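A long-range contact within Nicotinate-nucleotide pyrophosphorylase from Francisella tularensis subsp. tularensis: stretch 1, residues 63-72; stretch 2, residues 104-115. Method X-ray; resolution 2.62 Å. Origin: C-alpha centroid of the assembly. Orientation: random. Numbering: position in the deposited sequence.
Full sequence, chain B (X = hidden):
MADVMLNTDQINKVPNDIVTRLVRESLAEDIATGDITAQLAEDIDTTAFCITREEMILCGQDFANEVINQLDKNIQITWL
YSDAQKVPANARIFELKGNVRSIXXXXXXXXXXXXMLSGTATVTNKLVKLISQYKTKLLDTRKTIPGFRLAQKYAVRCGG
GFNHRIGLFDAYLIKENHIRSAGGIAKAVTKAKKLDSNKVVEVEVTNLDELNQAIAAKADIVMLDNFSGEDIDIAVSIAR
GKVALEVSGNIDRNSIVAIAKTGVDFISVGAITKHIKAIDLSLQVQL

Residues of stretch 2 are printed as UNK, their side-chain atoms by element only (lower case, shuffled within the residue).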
# COMPACT_ATOMS: atom_id res chain seq x y z
N PHE B 63 -2.16 0.10 -16.11
CA PHE B 63 -0.78 0.23 -15.66
C PHE B 63 0.16 -0.74 -16.38
O PHE B 63 1.15 -0.33 -16.98
CB PHE B 63 -0.68 0.07 -14.13
CG PHE B 63 -1.40 1.14 -13.36
CD1 PHE B 63 -0.74 2.30 -12.99
CD2 PHE B 63 -2.74 1.01 -13.05
CE1 PHE B 63 -1.38 3.30 -12.29
CE2 PHE B 63 -3.40 2.01 -12.34
CZ PHE B 63 -2.71 3.16 -11.97
N ALA B 64 -0.15 -2.02 -16.29
CA ALA B 64 0.63 -3.04 -16.99
C ALA B 64 0.86 -2.60 -18.43
O ALA B 64 1.99 -2.56 -18.90
CB ALA B 64 -0.09 -4.35 -16.96
N ASN B 65 -0.22 -2.26 -19.12
CA ASN B 65 -0.14 -1.72 -20.47
C ASN B 65 0.85 -0.57 -20.56
O ASN B 65 1.63 -0.47 -21.53
CB ASN B 65 -1.52 -1.24 -20.94
CG ASN B 65 -2.46 -2.39 -21.32
OD1 ASN B 65 -2.05 -3.54 -21.44
ND2 ASN B 65 -3.74 -2.07 -21.50
N GLU B 66 0.83 0.31 -19.57
CA GLU B 66 1.64 1.51 -19.62
C GLU B 66 3.10 1.18 -19.38
O GLU B 66 3.99 1.79 -19.98
CB GLU B 66 1.11 2.58 -18.67
CG GLU B 66 1.87 3.91 -18.69
CD GLU B 66 2.10 4.44 -20.10
OE1 GLU B 66 1.40 4.00 -21.04
OE2 GLU B 66 2.98 5.32 -20.26
N VAL B 67 3.35 0.19 -18.51
CA VAL B 67 4.70 -0.34 -18.33
C VAL B 67 5.26 -0.87 -19.64
O VAL B 67 6.33 -0.46 -20.08
CB VAL B 67 4.75 -1.47 -17.27
CG1 VAL B 67 6.15 -2.02 -17.13
CG2 VAL B 67 4.24 -0.98 -15.93
N ILE B 68 4.54 -1.79 -20.29
CA ILE B 68 4.94 -2.27 -21.61
C ILE B 68 5.30 -1.11 -22.54
O ILE B 68 6.41 -1.02 -23.07
CB ILE B 68 3.83 -3.10 -22.30
CG1 ILE B 68 3.68 -4.45 -21.62
CG2 ILE B 68 4.13 -3.32 -23.77
CD1 ILE B 68 4.93 -4.86 -20.87
N ASN B 69 4.32 -0.22 -22.70
CA ASN B 69 4.42 0.94 -23.58
C ASN B 69 5.68 1.77 -23.35
O ASN B 69 6.32 2.22 -24.31
CB ASN B 69 3.20 1.82 -23.37
CG ASN B 69 3.12 2.94 -24.37
OD1 ASN B 69 2.99 4.12 -24.01
ND2 ASN B 69 3.20 2.58 -25.65
N GLN B 70 6.02 1.97 -22.08
CA GLN B 70 7.18 2.78 -21.72
C GLN B 70 8.51 2.05 -21.90
O GLN B 70 9.53 2.67 -22.18
CB GLN B 70 7.04 3.34 -20.31
CG GLN B 70 6.11 4.54 -20.20
CD GLN B 70 5.97 5.07 -18.77
OE1 GLN B 70 4.89 5.51 -18.35
NE2 GLN B 70 7.07 5.02 -18.02
N LEU B 71 8.51 0.73 -21.74
CA LEU B 71 9.75 -0.03 -21.87
C LEU B 71 10.10 -0.45 -23.30
O LEU B 71 11.24 -0.33 -23.73
CB LEU B 71 9.72 -1.27 -20.98
CG LEU B 71 10.05 -1.06 -19.51
CD1 LEU B 71 10.20 -2.40 -18.82
CD2 LEU B 71 11.31 -0.24 -19.39
N ASP B 72 9.11 -0.96 -24.01
CA ASP B 72 9.34 -1.58 -25.30
C ASP B 72 7.98 -1.77 -25.98
O ASP B 72 7.29 -2.76 -25.75
CB ASP B 72 10.04 -2.94 -25.10
CG ASP B 72 10.44 -3.60 -26.41
OD1 ASP B 72 9.92 -3.18 -27.47
OD2 ASP B 72 11.27 -4.52 -26.39
N UNK B 104 11.76 -9.55 -19.03
CA UNK B 104 12.31 -9.86 -17.72
C UNK B 104 12.42 -8.60 -16.88
O UNK B 104 12.45 -8.66 -15.64
c UNK B 104 15.17 -12.50 -18.40
c UNK B 104 13.69 -10.53 -17.83
c UNK B 104 13.73 -11.97 -18.35
c UNK B 104 12.81 -12.88 -17.54
N UNK B 105 12.48 -7.47 -17.56
CA UNK B 105 12.62 -6.19 -16.90
C UNK B 105 11.26 -5.62 -16.55
O UNK B 105 11.05 -5.11 -15.45
c UNK B 105 13.46 -3.83 -17.11
c UNK B 105 13.43 -5.20 -17.76
o UNK B 105 14.77 -5.70 -17.90
N UNK B 106 10.32 -5.72 -17.50
CA UNK B 106 8.96 -5.26 -17.27
C UNK B 106 8.32 -5.97 -16.07
O UNK B 106 7.50 -5.40 -15.33
c UNK B 106 8.12 -5.49 -18.51
N UNK B 107 8.75 -7.22 -15.87
CA UNK B 107 8.08 -8.17 -15.00
C UNK B 107 7.61 -7.64 -13.63
O UNK B 107 6.40 -7.50 -13.38
o UNK B 107 10.14 -11.88 -14.56
c UNK B 107 8.98 -9.37 -14.78
c UNK B 107 9.18 -11.66 -13.78
o UNK B 107 8.95 -12.36 -12.77
c UNK B 107 8.27 -10.50 -14.08
N UNK B 108 8.57 -7.40 -12.75
CA UNK B 108 8.32 -7.06 -11.36
C UNK B 108 7.37 -5.85 -11.24
O UNK B 108 6.38 -5.89 -10.50
c UNK B 108 7.03 -9.42 -8.31
c UNK B 108 8.38 -7.39 -8.57
c UNK B 108 9.66 -6.79 -10.67
n UNK B 108 6.92 -10.73 -8.45
c UNK B 108 9.72 -7.03 -9.18
n UNK B 108 6.02 -8.73 -7.81
n UNK B 108 8.14 -8.81 -8.68
N UNK B 109 7.66 -4.79 -12.00
CA UNK B 109 6.82 -3.60 -12.03
C UNK B 109 5.40 -3.95 -12.44
O UNK B 109 4.45 -3.59 -11.77
c UNK B 109 6.60 -1.20 -12.85
c UNK B 109 7.39 -2.49 -12.97
o UNK B 109 8.76 -2.21 -12.64
N UNK B 110 5.24 -4.67 -13.55
CA UNK B 110 3.89 -5.07 -13.97
C UNK B 110 3.12 -5.74 -12.85
O UNK B 110 2.02 -5.30 -12.47
c UNK B 110 4.42 -5.36 -16.41
c UNK B 110 3.91 -6.05 -15.15
c UNK B 110 4.42 -6.28 -17.65
c UNK B 110 2.52 -6.59 -15.38
N UNK B 111 3.67 -6.81 -12.29
CA UNK B 111 2.88 -7.54 -11.33
C UNK B 111 2.80 -6.87 -9.96
O UNK B 111 1.90 -7.16 -9.17
c UNK B 111 4.47 -9.74 -10.88
c UNK B 111 3.20 -9.04 -11.32
c UNK B 111 4.85 -10.73 -11.95
c UNK B 111 4.20 -10.47 -9.58
N UNK B 112 3.69 -5.92 -9.69
CA UNK B 112 3.53 -5.08 -8.50
C UNK B 112 2.30 -4.17 -8.57
O UNK B 112 1.73 -3.81 -7.55
n UNK B 112 5.45 -6.19 -6.97
o UNK B 112 6.97 -4.59 -7.36
c UNK B 112 5.83 -5.02 -7.47
c UNK B 112 4.78 -4.25 -8.23
N UNK B 113 1.90 -3.79 -9.78
CA UNK B 113 0.67 -3.02 -9.92
C UNK B 113 -0.58 -3.90 -9.86
O UNK B 113 -1.58 -3.53 -9.22
c UNK B 113 2.67 1.57 -10.84
c UNK B 113 0.68 -2.19 -11.19
c UNK B 113 2.66 -0.71 -11.54
c UNK B 113 0.76 0.20 -10.45
c UNK B 113 3.30 0.49 -11.44
c UNK B 113 1.39 -0.87 -11.05
c UNK B 113 1.40 1.42 -10.35
N UNK B 114 -0.54 -5.05 -10.51
CA UNK B 114 -1.70 -5.93 -10.48
C UNK B 114 -1.89 -6.47 -9.06
O UNK B 114 -3.00 -6.44 -8.54
c UNK B 114 -1.62 -5.37 -13.33
c UNK B 114 -2.93 -7.71 -11.77
c UNK B 114 -0.98 -6.61 -12.80
c UNK B 114 -1.58 -7.10 -11.49
N UNK B 115 -0.81 -6.94 -8.44
CA UNK B 115 -0.86 -7.46 -7.07
C UNK B 115 -1.65 -6.55 -6.18
O UNK B 115 -2.50 -6.98 -5.40
c UNK B 115 0.53 -7.45 -6.46
c UNK B 115 1.38 -8.61 -6.75
n UNK B 115 3.64 -9.34 -6.48
c UNK B 115 2.76 -8.39 -6.23
o UNK B 115 3.05 -7.36 -5.60

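Position 104 carries four side-chain carbons that fork at the second, and none of them reaches stretch 1; the pattern is that of leucine, Leu-104. At 105 one carbon bears an oxygen and a carbon, and the terminal carbon lies close to the outer end of Leu-71. This is threonine; in Thr-105 that carbon is CG2, 3.9 Å from Leu-71 CD1, and the hydroxyl is hydrogen-bonded elsewhere in the structure.

Position 106 has a single side-chain carbon, which touches Val-67, Ile-68 and Leu-71, so it is alanine. The short side chain of Ala-106 points toward the first helix and lets three residues close in on it: its CB is 3.7 Å from Leu-71 CD1, 4.0 Å from Ile-68 CD1 and 4.2 Å from Val-67 CG1. The approach of Leu-71 is so intimate that its CD1 also sits 3.5 Å from Ala-106 CA.

At 107 three carbons run in line and the third carries two oxygens, a carboxylate; the CA-to-CB bond points away from stretch 1, and the side chain makes no contact there. This is Glu-107. Position 108 has three carbons, a nitrogen, and then a carbon with two more nitrogens. This guanidinium group identifies Arg-108, which is buried but takes no part in the contact.

Position 109 repeats the pattern of 105, one carbon bearing an oxygen and a carbon, and its methyl faces Val-67. It is Thr-109, with CG2 3.9 Å from Val-67 CG2.

Four carbons at 110 fork at the first, one arm being two carbons long, and they meet Ala-64, Val-67 and Ile-68. This is isoleucine. Ile-110 CG2 lies 3.8 Å from Ala-64 CB, CG1 is 3.8 Å from Val-67 CG1, and CD1 is 3.6 Å from Ile-68 CD1, so both arms are engaged.

Position 111 again has four carbons, now forked at the second, and its CA-to-CB bond points away from the first helix: Leu-111. At 112 there are two carbons, the second carrying one oxygen and one nitrogen, with no contact across the pair; this is Asn-112.

Position 113 shows one carbon followed by a six-carbon ring, which lies beside the ring of Phe-63. In Phe-113, CE2 is 3.5 Å from Phe-63 CD1. The planes are near parallel, at 12°, but slid apart so that the rings barely overlap; Phe-63 CB lies over one face of the Phe-113 ring in a CH-pi contact.

At 114 four carbons fork at the first, with one longer arm whose tip approaches Ala-64. This is Ile-114, its CD1 4.1 Å from Ala-64 CB. Position 115 has three carbons, the third bearing an oxygen and a nitrogen, and lies out of reach: Gln-115.

The two helices run nearly antiparallel, at 162°, with axes 8.9 Å apart at closest approach. No hydrogen bond joins them; apolar packing buries 456 Å². Ala-64 CA comes within 4.9 Å of Ile-110 CA. Val-67 and Ile-110 pack between the aromatic pair and the Leu-71 end.

Stretch 2 (104-115) LTAERTILNFIQ
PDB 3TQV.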